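Tylactone synthase starter module and modules 1 & 2 (Streptomyces fradiae, PDB 2Z5L) acts as the first ketoreductase of the tylosin polyketide synthase, probably reducing a beta-keto group of the growing chain with NADPH and setting its stereochemistry. Local coordinates at residues 139-151 and 176-188. Numbering follows the deposited sequence.
Sequences AARVWALTRRAVA and LPDIWGGLIDLPE
Val142 and Trp180 lie near the start of two neighbouring parallel strands, 140-147 and 180-186, joined through helix 160-175 as a beta-alpha-beta unit in the N-terminal, Rossmann-like half of the chain, consistent with the structural subdomain of polyketide synthase ketoreductases. The pairing illustrates how a parallel sheet absorbs an extra residue. Backbone bonds run regularly from Ala144 N to Gly182 O (2.8 Å) through to Leu186 N and Thr146 O, but a beta bulge breaks the register between Val142 and Trp143. There Val142 O takes two donors from the same face of its carbonyl plane, Gly181 N at 2.8 Å and Gly182 N at 3.2 Å.

Aromatic packing exploits the two glycines. With CG beside its backbone N and anti to the carbonyl carbon (chi1 -79°), Trp143 lays its indole over them: Gly182 CA sits 3.6 Å from the centroid of the six-membered ring and Gly181 CA lies over the five-membered one, both CH-pi contacts. Ile184 CD1 closes on Trp143 CE3, and Val223 and Leu224 of helix 214-224 touch both side chains. On the other side of the sheet, Trp180 reaches Val142 CG1 with CZ3 and Ala144 CB with CH2, against helices 119-135 and 160-175.

Polar groups secure both ends. Arg141, its chain bent at chi2 (-64°), donates bent hydrogen bonds from NH1 to Pro177 O (2.9 Å) and Trp180 O (3.1 Å), the latter in the guanidinium plane, while Asp178 O lies over one face. At the far end, Asp185 OD2 forms a salt bridge with Arg236, and OD1 accepts a hydrogen bond from Ala149 N on its syn side, tilted out of the carboxylate plane, and, through its anti lone pair, one from Thr146 OG1 at 2.6 Å.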
loop_
_atom_site.group_PDB
_atom_site.type_symbol
_atom_site.label_atom_id
_atom_site.label_comp_id
_atom_site.label_asym_id
_atom_site.label_seq_id
_atom_site.Cartn_x
_atom_site.Cartn_y
_atom_site.Cartn_z
ATOM N N ALA A 139 3.372 7.781 -27.316
ATOM C CA ALA A 139 4.729 7.618 -26.820
ATOM C C ALA A 139 5.005 8.529 -25.624
ATOM O O ALA A 139 5.199 9.736 -25.778
ATOM C CB ALA A 139 5.733 7.902 -27.935
ATOM N N ALA A 140 5.019 7.942 -24.431
ATOM C CA ALA A 140 5.285 8.681 -23.195
ATOM C C ALA A 140 5.538 7.723 -22.030
ATOM O O ALA A 140 4.897 6.682 -21.927
ATOM C CB ALA A 140 4.108 9.598 -22.873
ATOM N N ARG A 141 6.486 8.072 -21.170
ATOM C CA ARG A 141 6.808 7.250 -20.005
ATOM C C ARG A 141 6.815 8.123 -18.758
ATOM O O ARG A 141 7.534 9.121 -18.691
ATOM C CB ARG A 141 8.183 6.577 -20.159
ATOM C CG ARG A 141 8.233 5.443 -21.184
ATOM C CD ARG A 141 7.336 4.289 -20.773
ATOM N NE ARG A 141 7.203 3.295 -21.830
ATOM C CZ ARG A 141 6.494 2.175 -21.716
ATOM N NH1 ARG A 141 5.856 1.908 -20.587
ATOM N NH2 ARG A 141 6.415 1.321 -22.731
ATOM N N VAL A 142 6.017 7.741 -17.768
ATOM C CA VAL A 142 5.947 8.511 -16.537
ATOM C C VAL A 142 6.750 7.851 -15.439
ATOM O O VAL A 142 6.493 6.713 -15.067
ATOM C CB VAL A 142 4.491 8.679 -16.055
ATOM C CG1 VAL A 142 4.460 9.591 -14.821
ATOM C CG2 VAL A 142 3.639 9.274 -17.173
ATOM N N TRP A 143 7.735 8.570 -14.927
ATOM C CA TRP A 143 8.552 8.038 -13.860
ATOM C C TRP A 143 8.356 8.905 -12.627
ATOM O O TRP A 143 8.452 10.124 -12.701
ATOM C CB TRP A 143 10.021 8.018 -14.275
ATOM C CG TRP A 143 10.355 6.874 -15.172
ATOM C CD1 TRP A 143 10.152 6.794 -16.516
ATOM C CD2 TRP A 143 10.921 5.623 -14.773
ATOM N NE1 TRP A 143 10.559 5.565 -16.985
ATOM C CE2 TRP A 143 11.035 4.827 -15.933
ATOM C CE3 TRP A 143 11.342 5.097 -13.546
ATOM C CZ2 TRP A 143 11.557 3.525 -15.900
ATOM C CZ3 TRP A 143 11.859 3.809 -13.512
ATOM C CH2 TRP A 143 11.962 3.037 -14.685
ATOM N N ALA A 144 8.059 8.276 -11.497
ATOM C CA ALA A 144 7.851 9.023 -10.278
ATOM C C ALA A 144 9.036 8.842 -9.345
ATOM O O ALA A 144 9.351 7.723 -8.926
ATOM C CB ALA A 144 6.568 8.577 -9.592
ATOM N N LEU A 145 9.698 9.948 -9.027
ATOM C CA LEU A 145 10.836 9.910 -8.122
ATOM C C LEU A 145 10.334 10.203 -6.722
ATOM O O LEU A 145 9.420 11.001 -6.542
ATOM C CB LEU A 145 11.882 10.945 -8.525
ATOM C CG LEU A 145 12.443 10.781 -9.942
ATOM C CD1 LEU A 145 13.544 11.812 -10.160
ATOM C CD2 LEU A 145 12.968 9.387 -10.138
ATOM N N THR A 146 10.922 9.542 -5.733
ATOM C CA THR A 146 10.533 9.737 -4.339
ATOM C C THR A 146 11.766 9.653 -3.456
ATOM O O THR A 146 12.870 9.404 -3.941
ATOM C CB THR A 146 9.540 8.660 -3.869
ATOM O OG1 THR A 146 10.208 7.397 -3.782
ATOM C CG2 THR A 146 8.377 8.543 -4.847
ATOM N N ARG A 147 11.564 9.841 -2.158
ATOM C CA ARG A 147 12.654 9.792 -1.196
ATOM C C ARG A 147 12.187 9.230 0.143
ATOM O O ARG A 147 11.217 9.720 0.730
ATOM C CB ARG A 147 13.207 11.191 -0.967
ATOM C CG ARG A 147 12.130 12.188 -0.586
ATOM C CD ARG A 147 12.655 13.209 0.397
ATOM N NE ARG A 147 13.036 12.583 1.658
ATOM C CZ ARG A 147 13.484 13.247 2.717
ATOM N NH1 ARG A 147 13.611 14.566 2.668
ATOM N NH2 ARG A 147 13.803 12.591 3.828
ATOM N N ARG A 148 12.899 8.218 0.631
ATOM C CA ARG A 148 12.565 7.588 1.901
ATOM C C ARG A 148 11.197 6.914 1.814
ATOM O O ARG A 148 10.541 6.672 2.830
ATOM C CB ARG A 148 12.587 8.629 3.040
ATOM C CG ARG A 148 13.871 8.615 3.882
ATOM C CD ARG A 148 13.963 9.781 4.872
ATOM N NE ARG A 148 12.811 9.874 5.765
ATOM C CZ ARG A 148 12.490 8.972 6.687
ATOM N NH1 ARG A 148 11.411 9.157 7.444
ATOM N NH2 ARG A 148 13.245 7.892 6.855
ATOM N N ALA A 149 10.775 6.605 0.592
ATOM C CA ALA A 149 9.490 5.952 0.377
ATOM C C ALA A 149 9.530 4.521 0.903
ATOM O O ALA A 149 8.543 4.016 1.441
ATOM C CB ALA A 149 9.143 5.946 -1.108
ATOM N N VAL A 150 10.681 3.878 0.752
ATOM C CA VAL A 150 10.852 2.500 1.188
ATOM C C VAL A 150 12.160 2.320 1.955
ATOM O O VAL A 150 13.172 2.922 1.607
ATOM C CB VAL A 150 10.866 1.558 -0.018
ATOM C CG1 VAL A 150 9.500 1.553 -0.702
ATOM C CG2 VAL A 150 11.934 2.018 -0.997
ATOM N N ALA A 151 12.133 1.481 2.992
ATOM C CA ALA A 151 13.318 1.208 3.805
ATOM C C ALA A 151 14.080 0.013 3.235
ATOM O O ALA A 151 13.630 -1.126 3.343
ATOM C CB ALA A 151 12.905 0.929 5.239
ATOM N N LEU A 176 -2.121 1.130 -17.054
ATOM C CA LEU A 176 -1.581 1.887 -18.172
ATOM C C LEU A 176 -0.152 1.435 -18.477
ATOM O O LEU A 176 0.789 2.204 -18.331
ATOM C CB LEU A 176 -1.580 3.376 -17.821
ATOM C CG LEU A 176 -2.886 3.892 -17.212
ATOM C CD1 LEU A 176 -2.767 5.387 -16.894
ATOM C CD2 LEU A 176 -4.027 3.636 -18.197
ATOM N N PRO A 177 0.024 0.187 -18.921
ATOM C CA PRO A 177 1.345 -0.379 -19.245
ATOM C C PRO A 177 2.178 0.415 -20.250
ATOM O O PRO A 177 3.395 0.483 -20.127
ATOM C CB PRO A 177 1.010 -1.766 -19.798
ATOM C CG PRO A 177 -0.295 -2.084 -19.209
ATOM C CD PRO A 177 -1.044 -0.774 -19.234
ATOM N N ASP A 178 1.517 0.991 -21.248
ATOM C CA ASP A 178 2.204 1.738 -22.289
ATOM C C ASP A 178 2.559 3.161 -21.896
ATOM O O ASP A 178 3.315 3.828 -22.599
ATOM C CB ASP A 178 1.353 1.781 -23.555
ATOM C CG ASP A 178 0.894 0.410 -23.993
ATOM O OD1 ASP A 178 1.707 -0.537 -23.930
ATOM O OD2 ASP A 178 -0.279 0.286 -24.408
ATOM N N ILE A 179 2.013 3.624 -20.776
ATOM C CA ILE A 179 2.262 4.980 -20.299
ATOM C C ILE A 179 3.142 5.012 -19.057
ATOM O O ILE A 179 4.074 5.816 -18.965
ATOM C CB ILE A 179 0.916 5.702 -19.991
ATOM C CG1 ILE A 179 0.146 5.951 -21.287
ATOM C CG2 ILE A 179 1.163 7.008 -19.283
ATOM C CD1 ILE A 179 -1.225 6.542 -21.082
ATOM N N TRP A 180 2.859 4.132 -18.101
ATOM C CA TRP A 180 3.636 4.109 -16.869
ATOM C C TRP A 180 5.071 3.631 -17.048
ATOM O O TRP A 180 5.324 2.561 -17.605
ATOM C CB TRP A 180 2.952 3.242 -15.809
ATOM C CG TRP A 180 3.627 3.352 -14.487
ATOM C CD1 TRP A 180 4.408 2.413 -13.873
ATOM C CD2 TRP A 180 3.631 4.498 -13.635
ATOM N NE1 TRP A 180 4.896 2.906 -12.688
ATOM C CE2 TRP A 180 4.435 4.185 -12.518
ATOM C CE3 TRP A 180 3.029 5.765 -13.707
ATOM C CZ2 TRP A 180 4.658 5.091 -11.480
ATOM C CZ3 TRP A 180 3.254 6.666 -12.670
ATOM C CH2 TRP A 180 4.060 6.320 -11.575
ATOM N N GLY A 181 6.008 4.429 -16.558
ATOM C CA GLY A 181 7.404 4.062 -16.660
ATOM C C GLY A 181 7.850 3.284 -15.433
ATOM O O GLY A 181 8.051 2.076 -15.500
ATOM N N GLY A 182 8.005 3.984 -14.313
ATOM C CA GLY A 182 8.415 3.341 -13.079
ATOM C C GLY A 182 8.593 4.276 -11.897
ATOM O O GLY A 182 8.355 5.486 -11.989
ATOM N N LEU A 183 9.028 3.691 -10.782
ATOM C CA LEU A 183 9.271 4.406 -9.524
ATOM C C LEU A 183 10.749 4.289 -9.151
ATOM O O LEU A 183 11.327 3.210 -9.237
ATOM C CB LEU A 183 8.425 3.791 -8.398
ATOM C CG LEU A 183 6.900 3.982 -8.442
ATOM C CD1 LEU A 183 6.186 2.725 -7.955
ATOM C CD2 LEU A 183 6.544 5.192 -7.582
ATOM N N ILE A 184 11.356 5.395 -8.738
ATOM C CA ILE A 184 12.761 5.396 -8.353
ATOM C C ILE A 184 12.918 6.144 -7.030
ATOM O O ILE A 184 12.546 7.314 -6.927
ATOM C CB ILE A 184 13.619 6.105 -9.410
ATOM C CG1 ILE A 184 13.462 5.413 -10.765
ATOM C CG2 ILE A 184 15.072 6.117 -8.973
ATOM C CD1 ILE A 184 14.106 6.187 -11.936
ATOM N N ASP A 185 13.475 5.480 -6.021
ATOM C CA ASP A 185 13.648 6.104 -4.709
ATOM C C ASP A 185 15.053 6.692 -4.529
ATOM O O ASP A 185 16.046 5.966 -4.533
ATOM C CB ASP A 185 13.363 5.078 -3.607
ATOM C CG ASP A 185 13.050 5.725 -2.278
ATOM O OD1 ASP A 185 12.075 6.511 -2.201
ATOM O OD2 ASP A 185 13.771 5.445 -1.302
ATOM N N LEU A 186 15.124 8.008 -4.362
ATOM C CA LEU A 186 16.402 8.678 -4.199
ATOM C C LEU A 186 16.906 8.677 -2.761
ATOM O O LEU A 186 16.127 8.581 -1.814
ATOM C CB LEU A 186 16.313 10.118 -4.716
ATOM C CG LEU A 186 15.965 10.239 -6.199
ATOM C CD1 LEU A 186 16.099 11.683 -6.633
ATOM C CD2 LEU A 186 16.882 9.345 -7.028
ATOM N N PRO A 187 18.236 8.761 -2.588
ATOM C CA PRO A 187 18.908 8.779 -1.285
ATOM C C PRO A 187 18.450 9.927 -0.390
ATOM O O PRO A 187 17.986 9.706 0.729
ATOM C CB PRO A 187 20.378 8.904 -1.667
ATOM C CG PRO A 187 20.448 8.143 -2.955
ATOM C CD PRO A 187 19.221 8.624 -3.681
ATOM N N GLU A 188 18.590 11.150 -0.894
ATOM C CA GLU A 188 18.208 12.348 -0.149
ATOM C C GLU A 188 18.894 12.421 1.210
ATOM O O GLU A 188 20.114 12.554 1.284
ATOM C CB GLU A 188 16.689 12.401 0.036
ATOM C CG GLU A 188 15.938 13.064 -1.113
ATOM C CD GLU A 188 16.190 14.558 -1.192
ATOM O OE1 GLU A 188 17.324 14.957 -1.540
ATOM O OE2 GLU A 188 15.256 15.338 -0.892
#